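Local coordinates for protein putative phosphoglycolate phosphatase (Lactobacillus delbrueckii, PDB 2HI0) that probably hydrolyses 2-phosphoglycolate to glycolate and phosphate, as a member of the haloacid dehalogenase (HAD) superfamily, at residues L116-N121 / E231-A236. Sequence-based numbering, arbitrary orientation.
Sequences LDLMKN and EKLEEA. With EDO (1,2-ethanediol), chain K.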
ATOM      1  N   LEU A 116     -14.521   8.500   0.752  1.00  7.92           N
ATOM      2  CA  LEU A 116     -15.041   9.327   1.868  1.00  9.37           C
ATOM      3  C   LEU A 116     -16.458   8.878   2.306  1.00 10.59           C
ATOM      4  O   LEU A 116     -16.738   8.733   3.515  1.00 11.94           O
ATOM      5  CB  LEU A 116     -14.976  10.817   1.517  1.00  8.66           C
ATOM      6  CG  LEU A 116     -13.567  11.400   1.395  1.00  6.93           C
ATOM      7  CD1 LEU A 116     -13.580  12.863   0.951  1.00  8.77           C
ATOM      8  CD2 LEU A 116     -12.785  11.238   2.713  1.00  9.25           C
ATOM      9  N   ASP A 117     -17.329   8.606   1.341  1.00  9.99           N
ATOM     10  CA  ASP A 117     -18.655   8.107   1.655  1.00 11.55           C
ATOM     11  C   ASP A 117     -18.579   6.718   2.324  1.00 10.62           C
ATOM     12  O   ASP A 117     -19.295   6.443   3.265  1.00 11.64           O
ATOM     13  CB  ASP A 117     -19.549   7.975   0.401  1.00 12.71           C
ATOM     14  CG  ASP A 117     -19.998   9.333  -0.225  1.00 18.62           C
ATOM     15  OD1 ASP A 117     -19.897  10.402   0.397  1.00 14.61           O
ATOM     16  OD2 ASP A 117     -20.469   9.296  -1.386  1.00 23.23           O
ATOM     17  N   LEU A 118     -17.725   5.853   1.808  1.00  7.20           N
ATOM     18  CA  LEU A 118     -17.534   4.531   2.403  1.00  7.93           C
ATOM     19  C   LEU A 118     -17.188   4.614   3.869  1.00  9.03           C
ATOM     20  O   LEU A 118     -17.757   3.906   4.699  1.00 10.27           O
ATOM     21  CB  LEU A 118     -16.438   3.768   1.629  1.00 10.08           C
ATOM     22  CG  LEU A 118     -15.924   2.402   2.149  1.00  9.13           C
ATOM     23  CD1 LEU A 118     -16.972   1.322   2.096  1.00 10.65           C
ATOM     24  CD2 LEU A 118     -14.623   1.979   1.378  1.00 12.77           C
HETATM   25  N   MSE A 119     -16.218   5.456   4.190  1.00  9.82           N
HETATM   26  CA  MSE A 119     -15.766   5.591   5.597  1.00 11.37           C
HETATM   27  C   MSE A 119     -16.865   6.113   6.532  1.00 12.49           C
HETATM   28  O   MSE A 119     -17.072   5.600   7.646  1.00 11.53           O
HETATM   29  CB  MSE A 119     -14.472   6.428   5.718  1.00 11.44           C
HETATM   30  CG  MSE A 119     -13.283   5.839   4.911  1.00 10.86           C
HETATM   31 SE   MSE A 119     -12.941   3.929   5.166  0.75 14.34          SE
HETATM   32  CE  MSE A 119     -11.546   3.696   3.826  1.00 19.02           C
ATOM     33  N   LYS A 120     -17.589   7.108   6.061  1.00 11.44           N
ATOM     34  CA  LYS A 120     -18.720   7.656   6.804  1.00 11.81           C
ATOM     35  C   LYS A 120     -19.754   6.571   7.066  1.00 11.53           C
ATOM     36  O   LYS A 120     -20.278   6.451   8.191  1.00 10.00           O
ATOM     37  CB  LYS A 120     -19.320   8.814   5.993  1.00 13.86           C
ATOM     38  CG  LYS A 120     -20.525   9.498   6.602  1.00 22.09           C
ATOM     39  CD  LYS A 120     -20.899  10.764   5.798  1.00 26.09           C
ATOM     40  N   ASN A 121     -20.065   5.796   6.017  1.00  8.30           N
ATOM     41  CA  ASN A 121     -21.118   4.805   6.091  1.00  9.30           C
ATOM     42  C   ASN A 121     -20.700   3.672   7.004  1.00  8.90           C
ATOM     43  O   ASN A 121     -21.504   3.168   7.802  1.00 10.13           O
ATOM     44  CB  ASN A 121     -21.443   4.237   4.709  1.00 11.23           C
ATOM     45  CG  ASN A 121     -22.146   5.241   3.785  1.00  9.93           C
ATOM     46  OD1 ASN A 121     -22.585   6.317   4.217  1.00 14.53           O
ATOM     47  ND2 ASN A 121     -22.214   4.902   2.494  1.00 11.94           N
ATOM     48  N   GLU A 231     -18.976   1.310  -3.442  1.00 11.11           N
ATOM     49  CA  GLU A 231     -20.271   0.774  -2.997  1.00 12.11           C
ATOM     50  C   GLU A 231     -20.198  -0.739  -2.845  1.00 12.35           C
ATOM     51  O   GLU A 231     -20.675  -1.278  -1.861  1.00 13.74           O
ATOM     52  CB  GLU A 231     -21.390   1.128  -3.965  1.00 13.96           C
ATOM     53  CG  GLU A 231     -22.686   0.427  -3.638  1.00 14.97           C
ATOM     54  N   LYS A 232     -19.604  -1.414  -3.823  1.00 10.56           N
ATOM     55  CA  LYS A 232     -19.422  -2.867  -3.762  1.00 11.20           C
ATOM     56  C   LYS A 232     -18.491  -3.287  -2.626  1.00 10.53           C
ATOM     57  O   LYS A 232     -18.715  -4.284  -1.967  1.00 11.80           O
ATOM     58  CB  LYS A 232     -18.968  -3.426  -5.105  1.00 11.81           C
ATOM     59  CG  LYS A 232     -20.054  -3.371  -6.211  1.00 16.94           C
ATOM     60  CD  LYS A 232     -21.504  -3.557  -5.640  1.00 26.49           C
ATOM     61  CE  LYS A 232     -22.620  -3.167  -6.633  1.00 38.80           C
ATOM     62  NZ  LYS A 232     -23.771  -2.446  -5.962  1.00 39.43           N
ATOM     63  N   LEU A 233     -17.497  -2.474  -2.366  1.00  7.24           N
ATOM     64  CA  LEU A 233     -16.587  -2.691  -1.250  1.00  8.67           C
ATOM     65  C   LEU A 233     -17.345  -2.567   0.059  1.00  9.96           C
ATOM     66  O   LEU A 233     -17.173  -3.435   0.945  1.00  8.53           O
ATOM     67  CB  LEU A 233     -15.397  -1.712  -1.309  1.00  9.79           C
ATOM     68  CG  LEU A 233     -14.432  -1.709  -0.135  1.00  7.86           C
ATOM     69  CD1 LEU A 233     -13.919  -3.131   0.126  1.00  9.49           C
ATOM     70  CD2 LEU A 233     -13.282  -0.739  -0.391  1.00  9.90           C
ATOM     71  N   GLU A 234     -18.222  -1.551   0.179  1.00 10.47           N
ATOM     72  CA  GLU A 234     -19.088  -1.441   1.373  1.00 10.69           C
ATOM     73  C   GLU A 234     -19.944  -2.722   1.563  1.00  9.95           C
ATOM     74  O   GLU A 234     -20.041  -3.301   2.661  1.00 10.59           O
ATOM     75  CB  GLU A 234     -20.027  -0.221   1.245  1.00 11.16           C
ATOM     76  CG  GLU A 234     -20.852   0.055   2.506  1.00 12.61           C
ATOM     77  CD  GLU A 234     -21.677   1.330   2.458  1.00 23.16           C
ATOM     78  OE1 GLU A 234     -21.215   2.361   1.909  1.00 19.26           O
ATOM     79  OE2 GLU A 234     -22.783   1.305   3.026  1.00 20.83           O
ATOM     80  N   GLU A 235     -20.563  -3.172   0.488  1.00 11.35           N
ATOM     81  CA  GLU A 235     -21.373  -4.385   0.549  1.00 10.87           C
ATOM     82  C   GLU A 235     -20.555  -5.610   0.973  1.00  9.92           C
ATOM     83  O   GLU A 235     -21.023  -6.438   1.762  1.00 10.21           O
ATOM     84  CB  GLU A 235     -22.078  -4.609  -0.790  1.00 12.59           C
ATOM     85  CG  GLU A 235     -23.065  -3.494  -1.113  1.00 16.73           C
ATOM     86  CD  GLU A 235     -23.656  -3.601  -2.503  1.00 30.92           C
ATOM     87  OE1 GLU A 235     -23.496  -4.673  -3.137  1.00 38.74           O
ATOM     88  OE2 GLU A 235     -24.282  -2.612  -2.946  1.00 37.66           O
ATOM     89  N   ALA A 236     -19.310  -5.696   0.487  1.00  9.28           N
ATOM     90  CA  ALA A 236     -18.406  -6.803   0.837  1.00 10.84           C
ATOM     91  C   ALA A 236     -18.060  -6.760   2.319  1.00 11.12           C
ATOM     92  O   ALA A 236     -18.018  -7.813   3.004  1.00 12.82           O
ATOM     93  CB  ALA A 236     -17.154  -6.762   0.011  1.00 14.07           C
TER
HETATM   94  C1  EDO K 248     -19.660   4.829  -1.838  1.00 31.95           C
HETATM   95  O1  EDO K 248     -20.828   5.601  -2.145  1.00 42.09           O
HETATM   96  C2  EDO K 248     -19.866   4.166  -0.483  1.00 36.31           C
HETATM   97  O2  EDO K 248     -20.855   3.133  -0.554  1.00 36.15           O
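Glu-234 OE1 takes two hydrogen bonds. One comes from Asn-121 ND2 at 2.8 Å, nearly straight, with an N-H...O angle of 171°. The other comes from O2 of a 1,2-ethanediol, 2.6 Å from Glu-234 OE1. The amide nitrogen approaches OE1 on the syn side, slightly out of the carboxylate plane, while OE1 lies close to the amide plane of Asn-121. The two flat groups are steeply turned, their planes 70° apart. The first torsion of Glu-234 swings CG away from its own nitrogen (chi1 -174°), and the chain then runs on extended, which carries the carboxylate across to the other helix. On the way it slides past Leu-118, whose CD1 lies 3.5 Å from Glu-234 CB. The second methyl of Leu-118 points deeper: its CD2 meets Leu-233 CD2 at 3.5 Å, and these two side chains cross at about a right angle. Both helices, 115-124 and 230-238, pack side by side on one face of the parallel sheet of the Rossmann-like HAD core. Leu-118 also touches Phe-9 of strand 6-9, and Leu-233 touches Ile-206 and Val-227 of the strands nearer the sheet edge. The axes of the two segments come within 9.8 Å of each other and run in roughly the same direction. An alanine in place of Glu-234 would keep the CB beside Leu-118 but would probably leave the Asn-121 amide without its carboxylate mate and freer to turn. The diol, probably from the crystallisation liquor, sits between the helices, against the backbone of Leu-118 and Glu-231.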